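Local coordinates for protein chitinase (Thermococcus kodakarensis KOD1, PDB 5DHE) that binds chitin as a non-catalytic domain of a chitinase, probably holding the enzyme on its insoluble substrate, at residues G1-I13 / M88-W100. Residues are numbered along the deposited sequence; the frame is centred on the assembly and turned at random.
Sequences GDLVKPDAFSVKI and MYLYVNDQLWDVW
Leu-96 O is gripped by two donors: the amide of Val-4 lies in its carbonyl plane, on a lone pair, with Val-4 N to Leu-96 O 3.3 Å and an N-H...O angle of 167°. The second is a water that also donates to Asp-2 O; from the water oxygen to Leu-96 O is 2.6 Å. One residue on, Lys-5 N bonds Trp-97 O at 2.9 Å, tilted 16° from that carbonyl plane. The Asp-98 carboxylate reaches the start of strand 9-13 because its CG stands opposite the backbone N (chi1 -160°). There OD2 takes the Phe-9 amide on its anti lone pair, N to OD2 2.9 Å and nearly straight; this bond, helped by a weak one from Val-99 N to OD1, probably limits rotation of the carboxylate. Trp-97 is sandwiched, Val-92 CB over one face and Val-4 over the other, where Val-4 CB makes a CH-pi contact 3.7 Å from the five-membered ring centroid; Lys-5 CD runs by CZ3. With an alanine in place of Trp-97, Val-4 and the Lys-5 methylenes would probably lose their apolar backing, and a gap would be likely to open beside Val-92. Further CH-pi contacts set Trp-100 CB over the Phe-9 ring face and Val-11 CB over that of Trp-100, whose NE1 is water-bridged to Val-11 O. Trp-97 and Asp-98 form a classic beta bulge opposite Leu-90. Edge strand 9-15 and its preceding loop pack on strands 85-92 and 95-99, Phe-9 lying between two antiparallel sheets of a beta sandwich, as in many carbohydrate-binding modules, and touching Val-23, Leu-25 and Val-35.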
# COMPACT_ATOMS: atom_id res chain seq x y z
N GLY A 1 -15.06 -12.84 0.87
CA GLY A 1 -14.53 -14.23 0.74
C GLY A 1 -13.20 -14.40 1.45
O GLY A 1 -12.78 -13.54 2.21
N ASP A 2 -12.54 -15.52 1.20
CA ASP A 2 -11.25 -15.79 1.82
C ASP A 2 -10.16 -14.99 1.13
O ASP A 2 -10.18 -14.84 -0.09
CB ASP A 2 -10.90 -17.26 1.70
CG ASP A 2 -12.00 -18.15 2.21
OD1 ASP A 2 -12.30 -18.07 3.41
OD2 ASP A 2 -12.55 -18.93 1.40
N LEU A 3 -9.20 -14.48 1.91
CA LEU A 3 -8.08 -13.74 1.32
C LEU A 3 -7.33 -14.67 0.37
O LEU A 3 -7.07 -15.82 0.71
CB LEU A 3 -7.13 -13.27 2.42
CG LEU A 3 -7.72 -12.14 3.26
CD1 LEU A 3 -6.76 -11.85 4.41
CD2 LEU A 3 -7.97 -10.88 2.40
N VAL A 4 -6.98 -14.17 -0.81
CA VAL A 4 -6.29 -15.02 -1.77
C VAL A 4 -4.84 -15.32 -1.36
O VAL A 4 -4.34 -16.41 -1.62
CB VAL A 4 -6.30 -14.38 -3.18
CG1 VAL A 4 -5.48 -15.23 -4.16
CG2 VAL A 4 -7.74 -14.24 -3.67
N LYS A 5 -4.17 -14.37 -0.71
CA LYS A 5 -2.78 -14.58 -0.31
C LYS A 5 -2.50 -13.80 0.96
O LYS A 5 -1.87 -12.75 0.94
CB LYS A 5 -1.82 -14.15 -1.43
CG LYS A 5 -0.39 -14.68 -1.23
CD LYS A 5 0.52 -14.38 -2.42
CE LYS A 5 1.86 -15.11 -2.29
NZ LYS A 5 2.64 -14.81 -1.07
N PRO A 6 -2.96 -14.33 2.10
CA PRO A 6 -2.79 -13.70 3.41
C PRO A 6 -1.39 -13.45 3.91
O PRO A 6 -1.22 -12.87 4.98
CB PRO A 6 -3.61 -14.61 4.34
CG PRO A 6 -3.49 -15.95 3.69
CD PRO A 6 -3.65 -15.63 2.22
N ASP A 7 -0.37 -13.88 3.17
CA ASP A 7 0.99 -13.60 3.61
C ASP A 7 1.69 -12.61 2.68
O ASP A 7 2.92 -12.48 2.70
CB ASP A 7 1.81 -14.89 3.74
CG ASP A 7 2.10 -15.55 2.41
OD1 ASP A 7 1.50 -15.17 1.39
OD2 ASP A 7 2.94 -16.48 2.38
N ALA A 8 0.91 -11.89 1.87
CA ALA A 8 1.51 -10.96 0.92
C ALA A 8 2.14 -9.70 1.54
O ALA A 8 3.27 -9.34 1.19
CB ALA A 8 0.47 -10.56 -0.15
N PHE A 9 1.44 -9.04 2.45
CA PHE A 9 1.98 -7.81 3.04
C PHE A 9 3.09 -8.03 4.06
O PHE A 9 3.02 -8.93 4.89
CB PHE A 9 0.89 -7.02 3.81
CG PHE A 9 0.02 -6.12 2.96
CD1 PHE A 9 0.57 -5.07 2.24
CD2 PHE A 9 -1.36 -6.27 2.99
CE1 PHE A 9 -0.25 -4.17 1.56
CE2 PHE A 9 -2.20 -5.37 2.31
CZ PHE A 9 -1.64 -4.31 1.59
N SER A 10 4.10 -7.17 3.98
CA SER A 10 5.18 -7.15 4.97
C SER A 10 5.39 -5.65 5.13
O SER A 10 6.00 -5.01 4.27
CB SER A 10 6.46 -7.82 4.47
OG SER A 10 7.41 -7.82 5.52
N VAL A 11 4.89 -5.10 6.23
CA VAL A 11 4.91 -3.66 6.47
C VAL A 11 5.69 -3.23 7.70
O VAL A 11 5.58 -3.84 8.77
CB VAL A 11 3.44 -3.15 6.61
CG1 VAL A 11 3.40 -1.65 6.84
CG2 VAL A 11 2.66 -3.52 5.36
N LYS A 12 6.50 -2.18 7.54
CA LYS A 12 7.30 -1.65 8.65
C LYS A 12 6.98 -0.17 8.73
O LYS A 12 7.00 0.52 7.71
CB LYS A 12 8.79 -1.84 8.39
CG LYS A 12 9.24 -3.30 8.34
CD LYS A 12 10.75 -3.39 8.29
CE LYS A 12 11.21 -4.82 8.45
NZ LYS A 12 10.45 -5.72 7.56
N ILE A 13 6.72 0.33 9.93
CA ILE A 13 6.38 1.73 10.08
C ILE A 13 7.26 2.46 11.09
O ILE A 13 7.72 1.87 12.07
CB ILE A 13 4.89 1.89 10.45
CG1 ILE A 13 4.66 1.60 11.93
CG2 ILE A 13 4.04 0.90 9.64
CD1 ILE A 13 3.25 1.95 12.40
N MET A 88 -4.77 -1.09 4.95
CA MET A 88 -4.29 -1.16 3.57
C MET A 88 -4.85 -2.43 2.99
O MET A 88 -4.98 -3.44 3.69
CB MET A 88 -2.77 -1.17 3.49
CG MET A 88 -2.14 0.05 4.10
SD MET A 88 -0.44 0.23 3.54
CE MET A 88 0.30 -1.01 4.42
N TYR A 89 -5.23 -2.36 1.72
CA TYR A 89 -5.82 -3.52 1.04
C TYR A 89 -5.07 -3.82 -0.25
O TYR A 89 -4.84 -2.92 -1.06
CB TYR A 89 -7.27 -3.23 0.69
CG TYR A 89 -8.12 -2.79 1.85
CD1 TYR A 89 -8.04 -1.50 2.36
CD2 TYR A 89 -9.00 -3.69 2.45
CE1 TYR A 89 -8.81 -1.11 3.45
CE2 TYR A 89 -9.76 -3.32 3.53
CZ TYR A 89 -9.67 -2.03 4.03
OH TYR A 89 -10.42 -1.67 5.11
N LEU A 90 -4.71 -5.08 -0.45
CA LEU A 90 -4.01 -5.49 -1.67
C LEU A 90 -4.97 -6.20 -2.61
O LEU A 90 -5.59 -7.21 -2.24
CB LEU A 90 -2.84 -6.42 -1.34
CG LEU A 90 -2.17 -7.08 -2.57
CD1 LEU A 90 -1.44 -6.02 -3.39
CD2 LEU A 90 -1.16 -8.14 -2.12
N TYR A 91 -5.09 -5.67 -3.82
CA TYR A 91 -5.96 -6.26 -4.83
C TYR A 91 -5.12 -6.65 -6.03
O TYR A 91 -4.22 -5.92 -6.48
CB TYR A 91 -7.00 -5.24 -5.31
CG TYR A 91 -7.99 -4.86 -4.26
CD1 TYR A 91 -9.14 -5.62 -4.04
CD2 TYR A 91 -7.78 -3.73 -3.47
CE1 TYR A 91 -10.06 -5.27 -3.05
CE2 TYR A 91 -8.69 -3.37 -2.48
CZ TYR A 91 -9.82 -4.14 -2.28
OH TYR A 91 -10.72 -3.79 -1.30
N VAL A 92 -5.44 -7.82 -6.57
CA VAL A 92 -4.77 -8.33 -7.77
C VAL A 92 -5.92 -8.89 -8.60
O VAL A 92 -6.68 -9.73 -8.12
CB VAL A 92 -3.73 -9.42 -7.45
CG1 VAL A 92 -3.26 -10.10 -8.75
CG2 VAL A 92 -2.52 -8.80 -6.76
N ASN A 93 -6.06 -8.39 -9.83
CA ASN A 93 -7.13 -8.85 -10.71
C ASN A 93 -8.51 -8.82 -10.05
O ASN A 93 -9.26 -9.80 -10.10
CB ASN A 93 -6.79 -10.24 -11.26
CG ASN A 93 -5.57 -10.21 -12.16
OD1 ASN A 93 -5.44 -9.31 -12.99
ND2 ASN A 93 -4.67 -11.18 -12.00
N ASP A 94 -8.81 -7.69 -9.42
CA ASP A 94 -10.08 -7.43 -8.77
C ASP A 94 -10.47 -8.38 -7.65
O ASP A 94 -11.66 -8.59 -7.39
CB ASP A 94 -11.19 -7.39 -9.82
CG ASP A 94 -10.97 -6.28 -10.84
OD1 ASP A 94 -10.83 -5.11 -10.42
OD2 ASP A 94 -10.93 -6.58 -12.05
N GLN A 95 -9.47 -8.95 -6.99
CA GLN A 95 -9.72 -9.85 -5.87
C GLN A 95 -8.89 -9.36 -4.70
O GLN A 95 -7.76 -8.91 -4.88
CB GLN A 95 -9.32 -11.28 -6.21
CG GLN A 95 -10.19 -11.91 -7.29
CD GLN A 95 -9.80 -13.35 -7.62
OE1 GLN A 95 -10.63 -14.12 -8.10
NE2 GLN A 95 -8.55 -13.70 -7.39
N LEU A 96 -9.44 -9.45 -3.49
CA LEU A 96 -8.72 -9.00 -2.30
C LEU A 96 -7.75 -10.11 -1.89
O LEU A 96 -8.16 -11.22 -1.53
CB LEU A 96 -9.72 -8.71 -1.17
CG LEU A 96 -9.13 -8.23 0.16
CD1 LEU A 96 -8.47 -6.87 -0.03
CD2 LEU A 96 -10.22 -8.15 1.22
N TRP A 97 -6.46 -9.80 -1.97
CA TRP A 97 -5.40 -10.75 -1.62
C TRP A 97 -4.98 -10.70 -0.16
O TRP A 97 -4.77 -11.74 0.45
CB TRP A 97 -4.18 -10.50 -2.50
CG TRP A 97 -4.26 -11.16 -3.84
CD1 TRP A 97 -5.38 -11.38 -4.59
CD2 TRP A 97 -3.17 -11.75 -4.56
NE1 TRP A 97 -5.06 -12.08 -5.73
CE2 TRP A 97 -3.71 -12.32 -5.74
CE3 TRP A 97 -1.79 -11.85 -4.32
CZ2 TRP A 97 -2.92 -12.99 -6.68
CZ3 TRP A 97 -1.00 -12.51 -5.26
CH2 TRP A 97 -1.57 -13.07 -6.42
N ASP A 98 -4.85 -9.50 0.39
CA ASP A 98 -4.43 -9.38 1.78
C ASP A 98 -4.86 -8.03 2.33
O ASP A 98 -5.24 -7.13 1.58
CB ASP A 98 -2.90 -9.52 1.85
CG ASP A 98 -2.40 -9.88 3.24
OD1 ASP A 98 -3.22 -10.18 4.13
OD2 ASP A 98 -1.16 -9.88 3.44
N VAL A 99 -4.79 -7.91 3.65
CA VAL A 99 -5.17 -6.70 4.36
C VAL A 99 -4.17 -6.44 5.46
O VAL A 99 -3.71 -7.37 6.12
CB VAL A 99 -6.57 -6.86 5.04
CG1 VAL A 99 -6.90 -5.61 5.86
CG2 VAL A 99 -7.66 -7.10 4.00
N TRP A 100 -3.82 -5.18 5.66
CA TRP A 100 -2.92 -4.79 6.74
C TRP A 100 -3.80 -4.01 7.71
O TRP A 100 -4.48 -3.06 7.26
CB TRP A 100 -1.79 -3.89 6.24
CG TRP A 100 -0.82 -3.52 7.32
CD1 TRP A 100 0.18 -4.30 7.84
CD2 TRP A 100 -0.80 -2.29 8.07
NE1 TRP A 100 0.82 -3.64 8.85
CE2 TRP A 100 0.25 -2.41 9.02
CE3 TRP A 100 -1.55 -1.11 8.03
CZ2 TRP A 100 0.55 -1.37 9.93
CZ3 TRP A 100 -1.25 -0.09 8.93
CH2 TRP A 100 -0.21 -0.23 9.87
OXT TRP A 100 -3.83 -4.38 8.91
O HOH W 1 -10.45 -12.46 -1.78
O HOH W 2 3.30 -4.43 10.02